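PDB 5OWU: importin subunit beta-1 from Saccharomyces cerevisiae, which carries proteins into the nucleus as the importin beta subunit, working with importin alpha, which recognises the classical nuclear localization signal of the cargo. Local coordinates for residues A[137-142]-A[156-161]; A[376-381]-A[414-419]; A[391-396]-A[407-412]. All coordinates share one frame; numbering follows the deposited sequence.

Contact 1: residues A[137-142]-A[156-161]; sequences KIMVDN and LLALGY
Met139 reaches across to Leu159 and Ala158, and its chain can be followed outward atom by atom. CB faces both methyls of Leu159, about equally far from CD1 and CD2. CG, set anti to the carbonyl carbon of its own residue (chi1 -66°), comes closer still, with Met139 CG 4.0 Å from Leu159 CD2. The two side chains run past each other in opposite directions, and Met139 SD ends up 4.2 Å from Leu159 CG, the branch point of that side chain. These are the two helices of HEAT repeat 4, 133-142 and 149-165, packed as a helical hairpin. The sulfur also grazes the residue before Leu159, with Met139 SD 4.5 Å from Ala158 CB. A turn about the CG-SD bond (chi3 97°) then carries the methyl back over its own helix, where Met139 CE lies 4.0 Å from Ile138 CG2. All three touching residues are buried: Ala158 also meets Ala116 of helix 109-126, and Leu159 meets Ala183 of helix 177-188. Polar ties lie beside this apolar patch: Asn142 ND2 is hydrogen-bonded to Ser155 OG, and well away from Leu159 Lys137 NZ makes a 2.9 Å salt bridge to the syn side of Asp141 OD2.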
ATOM      1  N   LYS A 137      -8.837 -36.561  -9.074  1.00 28.82           N
ATOM      2  CA  LYS A 137      -8.232 -37.839  -9.419  1.00 34.32           C
ATOM      3  C   LYS A 137      -7.328 -37.692 -10.636  1.00 29.47           C
ATOM      4  O   LYS A 137      -6.218 -38.244 -10.671  1.00 32.98           O
ATOM      5  CB  LYS A 137      -9.331 -38.872  -9.668  1.00 39.85           C
ATOM      6  CG  LYS A 137      -8.868 -40.321  -9.637  1.00 64.19           C
ATOM      7  CD  LYS A 137      -8.607 -40.859 -11.032  1.00 59.07           C
ATOM      8  CE  LYS A 137      -8.500 -42.377 -11.031  1.00 57.03           C
ATOM      9  NZ  LYS A 137      -7.394 -42.859 -10.174  1.00 55.58           N
ATOM     10  N   ILE A 138      -7.767 -36.921 -11.636  1.00 26.35           N
ATOM     11  CA  ILE A 138      -6.924 -36.705 -12.812  1.00 24.56           C
ATOM     12  C   ILE A 138      -5.650 -35.957 -12.425  1.00 40.27           C
ATOM     13  O   ILE A 138      -4.563 -36.261 -12.926  1.00 27.77           O
ATOM     14  CB  ILE A 138      -7.703 -35.962 -13.919  1.00 31.72           C
ATOM     15  CG1 ILE A 138      -8.789 -36.865 -14.512  1.00 37.80           C
ATOM     16  CG2 ILE A 138      -6.759 -35.510 -15.026  1.00 27.31           C
ATOM     17  CD1 ILE A 138      -9.726 -36.182 -15.530  1.00 31.82           C
ATOM     18  N   MET A 139      -5.760 -34.963 -11.540  1.00 26.01           N
ATOM     19  CA  MET A 139      -4.588 -34.185 -11.155  1.00 27.51           C
ATOM     20  C   MET A 139      -3.600 -35.048 -10.379  1.00 25.78           C
ATOM     21  O   MET A 139      -2.396 -35.007 -10.644  1.00 32.19           O
ATOM     22  CB  MET A 139      -4.998 -32.966 -10.321  1.00 27.04           C
ATOM     23  CG  MET A 139      -5.830 -31.896 -11.067  1.00 24.66           C
ATOM     24  SD  MET A 139      -4.971 -31.004 -12.383  1.00 27.16           S
ATOM     25  CE  MET A 139      -5.501 -31.935 -13.817  1.00 26.67           C
ATOM     26  N   VAL A 140      -4.092 -35.846  -9.426  1.00 31.19           N
ATOM     27  CA  VAL A 140      -3.204 -36.716  -8.659  1.00 24.26           C
ATOM     28  C   VAL A 140      -2.509 -37.700  -9.587  1.00 37.32           C
ATOM     29  O   VAL A 140      -1.294 -37.910  -9.497  1.00 41.94           O
ATOM     30  CB  VAL A 140      -3.985 -37.434  -7.545  1.00 34.22           C
ATOM     31  CG1 VAL A 140      -3.132 -38.541  -6.890  1.00 36.36           C
ATOM     32  CG2 VAL A 140      -4.436 -36.428  -6.506  1.00 32.79           C
ATOM     33  N   ASP A 141      -3.264 -38.317 -10.502  1.00 33.60           N
ATOM     34  CA  ASP A 141      -2.633 -39.243 -11.438  1.00 40.25           C
ATOM     35  C   ASP A 141      -1.650 -38.527 -12.360  1.00 43.28           C
ATOM     36  O   ASP A 141      -0.614 -39.098 -12.715  1.00 41.83           O
ATOM     37  CB  ASP A 141      -3.696 -39.983 -12.255  1.00 41.49           C
ATOM     38  CG  ASP A 141      -4.519 -40.936 -11.412  1.00 50.55           C
ATOM     39  OD1 ASP A 141      -4.053 -41.335 -10.323  1.00 58.14           O
ATOM     40  OD2 ASP A 141      -5.632 -41.294 -11.847  1.00 57.24           O
ATOM     41  N   ASN A 142      -1.934 -37.273 -12.723  1.00 31.68           N
ATOM     42  CA  ASN A 142      -1.134 -36.542 -13.708  1.00 31.66           C
ATOM     43  C   ASN A 142       0.229 -36.105 -13.182  1.00 27.41           C
ATOM     44  O   ASN A 142       1.137 -35.866 -13.984  1.00 34.68           O
ATOM     45  CB  ASN A 142      -1.889 -35.298 -14.187  1.00 28.12           C
ATOM     46  CG  ASN A 142      -2.838 -35.594 -15.324  1.00 35.12           C
ATOM     47  OD1 ASN A 142      -3.108 -36.749 -15.627  1.00 32.15           O
ATOM     48  ND2 ASN A 142      -3.340 -34.546 -15.969  1.00 33.40           N
ATOM     49  N   LEU A 156       0.270 -28.992 -12.633  1.00 25.74           N
ATOM     50  CA  LEU A 156       0.683 -28.170 -11.500  1.00 30.48           C
ATOM     51  C   LEU A 156       0.332 -26.701 -11.722  1.00 27.25           C
ATOM     52  O   LEU A 156      -0.102 -26.013 -10.791  1.00 25.11           O
ATOM     53  CB  LEU A 156       2.183 -28.339 -11.244  1.00 26.93           C
ATOM     54  CG  LEU A 156       2.583 -29.738 -10.753  1.00 25.01           C
ATOM     55  CD1 LEU A 156       4.077 -29.962 -10.839  1.00 27.99           C
ATOM     56  CD2 LEU A 156       2.109 -29.946  -9.329  1.00 26.91           C
ATOM     57  N   LEU A 157       0.507 -26.202 -12.948  1.00 22.22           N
ATOM     58  CA  LEU A 157       0.033 -24.858 -13.268  1.00 26.65           C
ATOM     59  C   LEU A 157      -1.454 -24.723 -12.981  1.00 30.20           C
ATOM     60  O   LEU A 157      -1.892 -23.751 -12.353  1.00 23.02           O
ATOM     61  CB  LEU A 157       0.300 -24.526 -14.737  1.00 29.85           C
ATOM     62  CG  LEU A 157       1.753 -24.363 -15.175  1.00 35.77           C
ATOM     63  CD1 LEU A 157       1.781 -23.926 -16.625  1.00 36.42           C
ATOM     64  CD2 LEU A 157       2.495 -23.369 -14.293  1.00 45.32           C
ATOM     65  N   ALA A 158      -2.249 -25.685 -13.453  1.00 28.06           N
ATOM     66  CA  ALA A 158      -3.690 -25.621 -13.223  1.00 18.90           C
ATOM     67  C   ALA A 158      -4.014 -25.573 -11.734  1.00 22.21           C
ATOM     68  O   ALA A 158      -4.882 -24.806 -11.308  1.00 24.79           O
ATOM     69  CB  ALA A 158      -4.383 -26.810 -13.889  1.00 22.34           C
ATOM     70  N   LEU A 159      -3.325 -26.380 -10.922  1.00 21.54           N
ATOM     71  CA  LEU A 159      -3.579 -26.353  -9.483  1.00 23.72           C
ATOM     72  C   LEU A 159      -3.211 -24.995  -8.884  1.00 16.18           C
ATOM     73  O   LEU A 159      -3.959 -24.436  -8.062  1.00 27.04           O
ATOM     74  CB  LEU A 159      -2.810 -27.488  -8.807  1.00 28.19           C
ATOM     75  CG  LEU A 159      -3.333 -28.881  -9.187  1.00 26.06           C
ATOM     76  CD1 LEU A 159      -2.281 -29.931  -8.950  1.00 30.31           C
ATOM     77  CD2 LEU A 159      -4.597 -29.205  -8.401  1.00 29.39           C
ATOM     78  N   GLY A 160      -2.082 -24.434  -9.313  1.00 25.43           N
ATOM     79  CA  GLY A 160      -1.732 -23.090  -8.880  1.00 27.43           C
ATOM     80  C   GLY A 160      -2.812 -22.080  -9.211  1.00 23.60           C
ATOM     81  O   GLY A 160      -3.255 -21.324  -8.346  1.00 23.85           O
ATOM     82  N   TYR A 161      -3.253 -22.059 -10.474  1.00 26.95           N
ATOM     83  CA  TYR A 161      -4.279 -21.110 -10.901  1.00 27.94           C
ATOM     84  C   TYR A 161      -5.566 -21.312 -10.125  1.00 24.75           C
ATOM     85  O   TYR A 161      -6.255 -20.352  -9.783  1.00 25.87           O
ATOM     86  CB  TYR A 161      -4.547 -21.267 -12.396  1.00 20.23           C
ATOM     87  CG  TYR A 161      -3.485 -20.684 -13.299  1.00 26.37           C
ATOM     88  CD1 TYR A 161      -3.101 -19.352 -13.191  1.00 34.19           C
ATOM     89  CD2 TYR A 161      -2.896 -21.455 -14.292  1.00 27.93           C
ATOM     90  CE1 TYR A 161      -2.142 -18.814 -14.030  1.00 37.73           C
ATOM     91  CE2 TYR A 161      -1.938 -20.925 -15.135  1.00 30.26           C
ATOM     92  CZ  TYR A 161      -1.568 -19.606 -15.001  1.00 34.32           C
ATOM     93  OH  TYR A 161      -0.610 -19.091 -15.838  1.00 32.97           O
TER

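Contact 2: residues A[376-381]-A[414-419]; sequences QNITAD and PSILNL
The alpha carbons of Ile378 and Ser415 come within 7.6 Å where a type I beta turn, Asn377 to Ala380, faces the C-terminal part of helix 402-418. Ile378, the second residue of that turn, supplies the side chain on which the contact centres. Its longer branch is directed at the helix: CG1 is anti to the backbone N (chi1 -167°), and the chain runs on extended to CD1. That methyl comes down among three residues of 414-419. Ile378 CD1 is 3.6 Å from Ser415 OG and 4.3 Å from Ile416 CG1. Leu419 lies across the isoleucine at a slant, with Leu419 CD1 3.7 Å from Ile378 CG1, while its other methyl, Leu419 CD2, stands 4.0 Å from Ile378 O. The contact thus joins the turn after the first helix of HEAT repeat 9 to the first helix of repeat 10. Helix 383-395 lies beneath both segments, meeting Ile378 through Ala389, Leu419 through Val390 and Ile416 through Phe393. The turn is braced from its own side by hydrogen bonds from Asn385 to Asn377 OD1 and from Arg386 to Ala380 O. Ser415 looks like a polar intruder, but its OG, set between the backbone N and carbonyl carbon, is hydrogen-bonded to Ala412 O one turn back. With the hydroxyl committed to its own helix, the methyl of Ile378 meets it by van der Waals contact, and what joins the two segments is shape and dispersion with no directional bond.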
ATOM      1  N   GLN A 376      34.576  -1.921  14.796  1.00 37.84           N
ATOM      2  CA  GLN A 376      35.605  -2.590  14.010  1.00 38.39           C
ATOM      3  C   GLN A 376      35.774  -1.959  12.633  1.00 47.72           C
ATOM      4  O   GLN A 376      36.868  -2.024  12.061  1.00 42.29           O
ATOM      5  CB  GLN A 376      35.274  -4.078  13.862  1.00 47.20           C
ATOM      6  CG  GLN A 376      36.481  -4.991  13.963  1.00 66.45           C
ATOM      7  CD  GLN A 376      37.065  -5.022  15.364  1.00 69.51           C
ATOM      8  OE1 GLN A 376      36.417  -5.476  16.313  1.00 72.83           O
ATOM      9  NE2 GLN A 376      38.290  -4.523  15.507  1.00 66.83           N
ATOM     10  N   ASN A 377      34.724  -1.340  12.079  1.00 31.57           N
ATOM     11  CA  ASN A 377      34.741  -0.992  10.663  1.00 32.04           C
ATOM     12  C   ASN A 377      34.642   0.494  10.340  1.00 30.11           C
ATOM     13  O   ASN A 377      34.918   0.872   9.196  1.00 31.39           O
ATOM     14  CB  ASN A 377      33.616  -1.742   9.935  1.00 32.42           C
ATOM     15  CG  ASN A 377      33.892  -3.226   9.844  1.00 31.26           C
ATOM     16  OD1 ASN A 377      34.693  -3.665   9.022  1.00 35.49           O
ATOM     17  ND2 ASN A 377      33.251  -4.006  10.707  1.00 36.82           N
ATOM     18  N   ILE A 378      34.294   1.357  11.294  1.00 30.15           N
ATOM     19  CA  ILE A 378      34.046   2.744  10.923  1.00 33.18           C
ATOM     20  C   ILE A 378      35.330   3.463  10.508  1.00 39.09           C
ATOM     21  O   ILE A 378      35.260   4.476   9.798  1.00 32.85           O
ATOM     22  CB  ILE A 378      33.317   3.460  12.075  1.00 36.34           C
ATOM     23  CG1 ILE A 378      32.766   4.802  11.611  1.00 46.25           C
ATOM     24  CG2 ILE A 378      34.233   3.636  13.276  1.00 40.88           C
ATOM     25  CD1 ILE A 378      31.583   5.249  12.408  1.00 43.82           C
ATOM     26  N   THR A 379      36.503   2.950  10.901  1.00 37.68           N
ATOM     27  CA  THR A 379      37.795   3.504  10.499  1.00 39.66           C
ATOM     28  C   THR A 379      38.577   2.565   9.586  1.00 40.31           C
ATOM     29  O   THR A 379      39.778   2.768   9.383  1.00 34.36           O
ATOM     30  CB  THR A 379      38.648   3.848  11.723  1.00 36.34           C
ATOM     31  OG1 THR A 379      38.816   2.683  12.537  1.00 41.62           O
ATOM     32  CG2 THR A 379      38.008   4.962  12.536  1.00 46.74           C
ATOM     33  N   ALA A 380      37.926   1.548   9.026  1.00 35.23           N
ATOM     34  CA  ALA A 380      38.608   0.609   8.147  1.00 41.63           C
ATOM     35  C   ALA A 380      39.112   1.306   6.884  1.00 43.61           C
ATOM     36  O   ALA A 380      38.650   2.386   6.507  1.00 43.08           O
ATOM     37  CB  ALA A 380      37.678  -0.538   7.748  1.00 44.22           C
ATOM     38  N   ASP A 381      40.063   0.650   6.215  1.00 40.38           N
ATOM     39  CA  ASP A 381      40.650   1.198   4.997  1.00 42.26           C
ATOM     40  C   ASP A 381      39.752   1.011   3.782  1.00 42.98           C
ATOM     41  O   ASP A 381      39.830   1.803   2.835  1.00 49.74           O
ATOM     42  CB  ASP A 381      42.008   0.545   4.727  1.00 51.94           C
ATOM     43  CG  ASP A 381      43.064   0.964   5.725  1.00 57.46           C
ATOM     44  OD1 ASP A 381      43.090   2.157   6.093  1.00 63.69           O
ATOM     45  OD2 ASP A 381      43.865   0.101   6.139  1.00 77.24           O
ATOM     46  N   PRO A 414      31.174  12.181  16.702  1.00 35.33           N
ATOM     47  CA  PRO A 414      32.388  12.717  16.059  1.00 32.44           C
ATOM     48  C   PRO A 414      32.849  11.896  14.863  1.00 30.81           C
ATOM     49  O   PRO A 414      33.083  12.459  13.785  1.00 31.87           O
ATOM     50  CB  PRO A 414      33.412  12.723  17.204  1.00 36.54           C
ATOM     51  CG  PRO A 414      32.578  12.856  18.443  1.00 38.12           C
ATOM     52  CD  PRO A 414      31.313  12.090  18.167  1.00 31.64           C
ATOM     53  N   SER A 415      32.975  10.575  15.012  1.00 28.62           N
ATOM     54  CA  SER A 415      33.411   9.744  13.890  1.00 34.24           C
ATOM     55  C   SER A 415      32.419   9.797  12.725  1.00 31.61           C
ATOM     56  O   SER A 415      32.822   9.768  11.549  1.00 28.92           O
ATOM     57  CB  SER A 415      33.609   8.305  14.360  1.00 36.01           C
ATOM     58  OG  SER A 415      32.406   7.772  14.881  1.00 48.16           O
ATOM     59  N   ILE A 416      31.119   9.871  13.026  1.00 24.63           N
ATOM     60  CA  ILE A 416      30.116   9.904  11.963  1.00 29.58           C
ATOM     61  C   ILE A 416      30.201  11.218  11.197  1.00 28.20           C
ATOM     62  O   ILE A 416      30.186  11.237   9.961  1.00 35.24           O
ATOM     63  CB  ILE A 416      28.707   9.670  12.538  1.00 28.49           C
ATOM     64  CG1 ILE A 416      28.564   8.219  12.989  1.00 30.95           C
ATOM     65  CG2 ILE A 416      27.622   9.994  11.498  1.00 37.90           C
ATOM     66  CD1 ILE A 416      27.291   7.939  13.776  1.00 31.82           C
ATOM     67  N   LEU A 417      30.282  12.338  11.921  1.00 26.67           N
ATOM     68  CA  LEU A 417      30.440  13.629  11.266  1.00 27.46           C
ATOM     69  C   LEU A 417      31.728  13.669  10.457  1.00 31.04           C
ATOM     70  O   LEU A 417      31.783  14.299   9.397  1.00 33.41           O
ATOM     71  CB  LEU A 417      30.432  14.754  12.300  1.00 35.81           C
ATOM     72  CG  LEU A 417      29.133  15.011  13.061  1.00 35.52           C
ATOM     73  CD1 LEU A 417      29.351  16.064  14.139  1.00 38.38           C
ATOM     74  CD2 LEU A 417      28.032  15.445  12.108  1.00 44.20           C
ATOM     75  N   ASN A 418      32.781  13.009  10.946  1.00 28.48           N
ATOM     76  CA  ASN A 418      34.025  12.971  10.187  1.00 29.52           C
ATOM     77  C   ASN A 418      33.835  12.223   8.878  1.00 36.08           C
ATOM     78  O   ASN A 418      34.427  12.594   7.856  1.00 27.52           O
ATOM     79  CB  ASN A 418      35.138  12.328  11.016  1.00 28.66           C
ATOM     80  CG  ASN A 418      36.436  12.205  10.243  1.00 45.38           C
ATOM     81  OD1 ASN A 418      37.045  13.207   9.871  1.00 39.49           O
ATOM     82  ND2 ASN A 418      36.869  10.974   9.998  1.00 44.10           N
ATOM     83  N   LEU A 419      32.999  11.179   8.876  1.00 30.28           N
ATOM     84  CA  LEU A 419      32.773  10.463   7.623  1.00 28.39           C
ATOM     85  C   LEU A 419      32.057  11.294   6.563  1.00 29.90           C
ATOM     86  O   LEU A 419      32.011  10.870   5.405  1.00 25.69           O
ATOM     87  CB  LEU A 419      31.978   9.182   7.865  1.00 31.08           C
ATOM     88  CG  LEU A 419      32.751   8.024   8.492  1.00 30.80           C
ATOM     89  CD1 LEU A 419      31.819   6.859   8.700  1.00 44.72           C
ATOM     90  CD2 LEU A 419      33.932   7.596   7.634  1.00 33.46           C
TER

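Contact 3: residues A[391-396]-A[407-412]; sequences MAFGSI and YYVHQA
Phe393 pushes its ring against Tyr408, Val409 and Ala412, bridging the second helix of HEAT repeat 9 and the first helix of repeat 10 in this superhelical stack. The two short helical segments run roughly antiparallel, at 151°, with axes 12.2 Å apart at closest, a separation that the phenyl group bridges. With CG anti to the backbone N (chi1 -167°), the ring stretches out toward 407-412 and meets it by its far rim. Phe393 CZ is 3.6 Å from Tyr408 O, which lies at the edge of the ring near its plane. On one flank Phe393 CE1 touches Val409 CG2 at 4.1 Å; on the other, Phe393 CE2 is 3.8 Å from Ala412 CB. An alanine in place of Phe393 would remove the whole ring and is likely to leave a gap between the helices, with Val409 and Ala412 losing their apolar partner. Further out, Val374 of helix 367-377 also packs on Phe393, and Ile438 of helix 425-442 on Val409. Tyr408 O already takes the backbone N-H of Ala412 in its helix. Near the C-terminal end of 383-395, Ser395 doubles a helical bond: its N donates to Met391 O at 2.9 Å, and Ser395 OG reaches Met391 O at 2.8 Å from the opposite face, 35° out of the carbonyl plane.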
ATOM      1  N   MET A 391      25.900   2.324   7.898  1.00 21.98           N
ATOM      2  CA  MET A 391      24.623   1.682   7.605  1.00 18.62           C
ATOM      3  C   MET A 391      24.093   0.940   8.828  1.00 20.04           C
ATOM      4  O   MET A 391      22.907   1.044   9.171  1.00 25.46           O
ATOM      5  CB  MET A 391      24.770   0.722   6.419  1.00 29.37           C
ATOM      6  CG  MET A 391      23.469   0.009   6.030  1.00 28.81           C
ATOM      7  SD  MET A 391      22.159   1.155   5.514  1.00 36.80           S
ATOM      8  CE  MET A 391      20.750   0.060   5.611  1.00 50.09           C
ATOM      9  N   ALA A 392      24.963   0.180   9.501  1.00 26.92           N
ATOM     10  CA  ALA A 392      24.541  -0.573  10.677  1.00 27.77           C
ATOM     11  C   ALA A 392      24.142   0.367  11.813  1.00 30.23           C
ATOM     12  O   ALA A 392      23.085   0.194  12.452  1.00 30.60           O
ATOM     13  CB  ALA A 392      25.668  -1.518  11.112  1.00 30.49           C
ATOM     14  N   PHE A 393      24.960   1.396  12.058  1.00 26.72           N
ATOM     15  CA  PHE A 393      24.644   2.310  13.146  1.00 21.14           C
ATOM     16  C   PHE A 393      23.299   2.978  12.912  1.00 23.84           C
ATOM     17  O   PHE A 393      22.440   3.000  13.800  1.00 27.61           O
ATOM     18  CB  PHE A 393      25.738   3.361  13.310  1.00 28.25           C
ATOM     19  CG  PHE A 393      25.617   4.133  14.586  1.00 29.63           C
ATOM     20  CD1 PHE A 393      24.831   5.262  14.650  1.00 25.17           C
ATOM     21  CD2 PHE A 393      26.268   3.710  15.730  1.00 25.84           C
ATOM     22  CE1 PHE A 393      24.708   5.971  15.832  1.00 24.86           C
ATOM     23  CE2 PHE A 393      26.146   4.405  16.908  1.00 27.46           C
ATOM     24  CZ  PHE A 393      25.367   5.538  16.962  1.00 31.36           C
ATOM     25  N   GLY A 394      23.090   3.516  11.711  1.00 24.92           N
ATOM     26  CA  GLY A 394      21.810   4.122  11.405  1.00 29.97           C
ATOM     27  C   GLY A 394      20.671   3.130  11.505  1.00 25.88           C
ATOM     28  O   GLY A 394      19.562   3.488  11.911  1.00 22.69           O
ATOM     29  N   SER A 395      20.935   1.867  11.165  1.00 25.89           N
ATOM     30  CA  SER A 395      19.903   0.838  11.200  1.00 28.47           C
ATOM     31  C   SER A 395      19.497   0.424  12.609  1.00 31.30           C
ATOM     32  O   SER A 395      18.476  -0.261  12.744  1.00 32.51           O
ATOM     33  CB  SER A 395      20.363  -0.403  10.434  1.00 27.71           C
ATOM     34  OG  SER A 395      20.371  -0.166   9.040  1.00 27.17           O
ATOM     35  N   ILE A 396      20.246   0.787  13.654  1.00 27.82           N
ATOM     36  CA  ILE A 396      19.794   0.465  15.015  1.00 24.30           C
ATOM     37  C   ILE A 396      19.258   1.692  15.764  1.00 27.30           C
ATOM     38  O   ILE A 396      19.096   1.642  16.982  1.00 28.39           O
ATOM     39  CB  ILE A 396      20.888  -0.246  15.835  1.00 27.37           C
ATOM     40  CG1 ILE A 396      22.136   0.626  15.994  1.00 25.75           C
ATOM     41  CG2 ILE A 396      21.234  -1.587  15.193  1.00 34.21           C
ATOM     42  CD1 ILE A 396      23.078   0.151  17.094  1.00 29.48           C
ATOM     43  N   TYR A 407      23.480   7.464  24.660  1.00 28.59           N
ATOM     44  CA  TYR A 407      24.870   7.211  25.024  1.00 28.71           C
ATOM     45  C   TYR A 407      25.718   6.949  23.785  1.00 26.89           C
ATOM     46  O   TYR A 407      26.778   7.567  23.595  1.00 25.52           O
ATOM     47  CB  TYR A 407      24.959   6.035  26.002  1.00 28.02           C
ATOM     48  CG  TYR A 407      26.381   5.747  26.409  1.00 26.68           C
ATOM     49  CD1 TYR A 407      26.999   6.481  27.419  1.00 27.74           C
ATOM     50  CD2 TYR A 407      27.122   4.763  25.766  1.00 28.93           C
ATOM     51  CE1 TYR A 407      28.312   6.231  27.788  1.00 32.91           C
ATOM     52  CE2 TYR A 407      28.440   4.509  26.127  1.00 32.64           C
ATOM     53  CZ  TYR A 407      29.029   5.244  27.139  1.00 31.98           C
ATOM     54  OH  TYR A 407      30.344   4.994  27.505  1.00 28.00           O
ATOM     55  N   TYR A 408      25.263   6.048  22.911  1.00 24.14           N
ATOM     56  CA  TYR A 408      26.116   5.664  21.789  1.00 26.76           C
ATOM     57  C   TYR A 408      26.108   6.677  20.651  1.00 23.43           C
ATOM     58  O   TYR A 408      27.089   6.761  19.905  1.00 27.49           O
ATOM     59  CB  TYR A 408      25.725   4.268  21.303  1.00 25.62           C
ATOM     60  CG  TYR A 408      26.173   3.233  22.309  1.00 28.05           C
ATOM     61  CD1 TYR A 408      27.526   3.022  22.551  1.00 29.12           C
ATOM     62  CD2 TYR A 408      25.254   2.510  23.055  1.00 24.14           C
ATOM     63  CE1 TYR A 408      27.950   2.098  23.488  1.00 30.31           C
ATOM     64  CE2 TYR A 408      25.668   1.587  24.000  1.00 28.56           C
ATOM     65  CZ  TYR A 408      27.016   1.384  24.210  1.00 30.09           C
ATOM     66  OH  TYR A 408      27.440   0.467  25.146  1.00 29.20           O
ATOM     67  N   VAL A 409      25.053   7.473  20.517  1.00 25.43           N
ATOM     68  CA  VAL A 409      25.106   8.601  19.594  1.00 24.40           C
ATOM     69  C   VAL A 409      26.140   9.605  20.071  1.00 28.24           C
ATOM     70  O   VAL A 409      26.981  10.071  19.296  1.00 29.88           O
ATOM     71  CB  VAL A 409      23.716   9.244  19.448  1.00 22.59           C
ATOM     72  CG1 VAL A 409      23.822  10.632  18.814  1.00 22.24           C
ATOM     73  CG2 VAL A 409      22.810   8.343  18.621  1.00 24.49           C
ATOM     74  N   HIS A 410      26.096   9.956  21.357  1.00 22.96           N
ATOM     75  CA  HIS A 410      27.121  10.846  21.890  1.00 34.13           C
ATOM     76  C   HIS A 410      28.518  10.299  21.612  1.00 32.72           C
ATOM     77  O   HIS A 410      29.414  11.042  21.197  1.00 32.58           O
ATOM     78  CB  HIS A 410      26.919  11.048  23.394  1.00 35.97           C
ATOM     79  CG  HIS A 410      27.816  12.091  23.981  1.00 55.52           C
ATOM     80  ND1 HIS A 410      29.106  11.823  24.387  1.00 57.20           N
ATOM     81  CD2 HIS A 410      27.615  13.409  24.215  1.00 65.17           C
ATOM     82  CE1 HIS A 410      29.658  12.930  24.852  1.00 58.09           C
ATOM     83  NE2 HIS A 410      28.774  13.906  24.761  1.00 54.89           N
ATOM     84  N   GLN A 411      28.721   8.994  21.815  1.00 33.15           N
ATOM     85  CA  GLN A 411      30.051   8.422  21.618  1.00 36.46           C
ATOM     86  C   GLN A 411      30.472   8.451  20.149  1.00 37.15           C
ATOM     87  O   GLN A 411      31.637   8.719  19.836  1.00 32.82           O
ATOM     88  CB  GLN A 411      30.081   6.989  22.160  1.00 37.79           C
ATOM     89  CG  GLN A 411      31.330   6.194  21.817  1.00 53.51           C
ATOM     90  CD  GLN A 411      31.339   4.830  22.481  1.00 47.43           C
ATOM     91  OE1 GLN A 411      30.958   3.824  21.875  1.00 48.90           O
ATOM     92  NE2 GLN A 411      31.768   4.790  23.737  1.00 47.79           N
ATOM     93  N   ALA A 412      29.543   8.182  19.231  1.00 33.11           N
ATOM     94  CA  ALA A 412      29.891   7.947  17.834  1.00 33.94           C
ATOM     95  C   ALA A 412      29.770   9.182  16.950  1.00 26.85           C
ATOM     96  O   ALA A 412      30.268   9.164  15.817  1.00 24.78           O
ATOM     97  CB  ALA A 412      29.005   6.840  17.254  1.00 34.24           C
TER

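Contact 1 joins two helices within HEAT repeat 4, its centre about 57 and 53 Å from those of contacts 2 and 3, which both tie repeat 9 to repeat 10. These two share helix 402-418, their centres about 11 Å apart, and touch directly, Ile416 CD1 lying 3.7 Å from Phe393 CD1, so the packing is continuous from turn to ring. Contact 1 is fully buried, the other two partly. All three rest on packing without a hydrogen bond between the segments, but contacts 2 and 3 also set carbon against oxygen. A flexible thioether chain fills the first, a branched aliphatic the second, and a rigid ring the third, whose nearest alpha carbons are farthest apart.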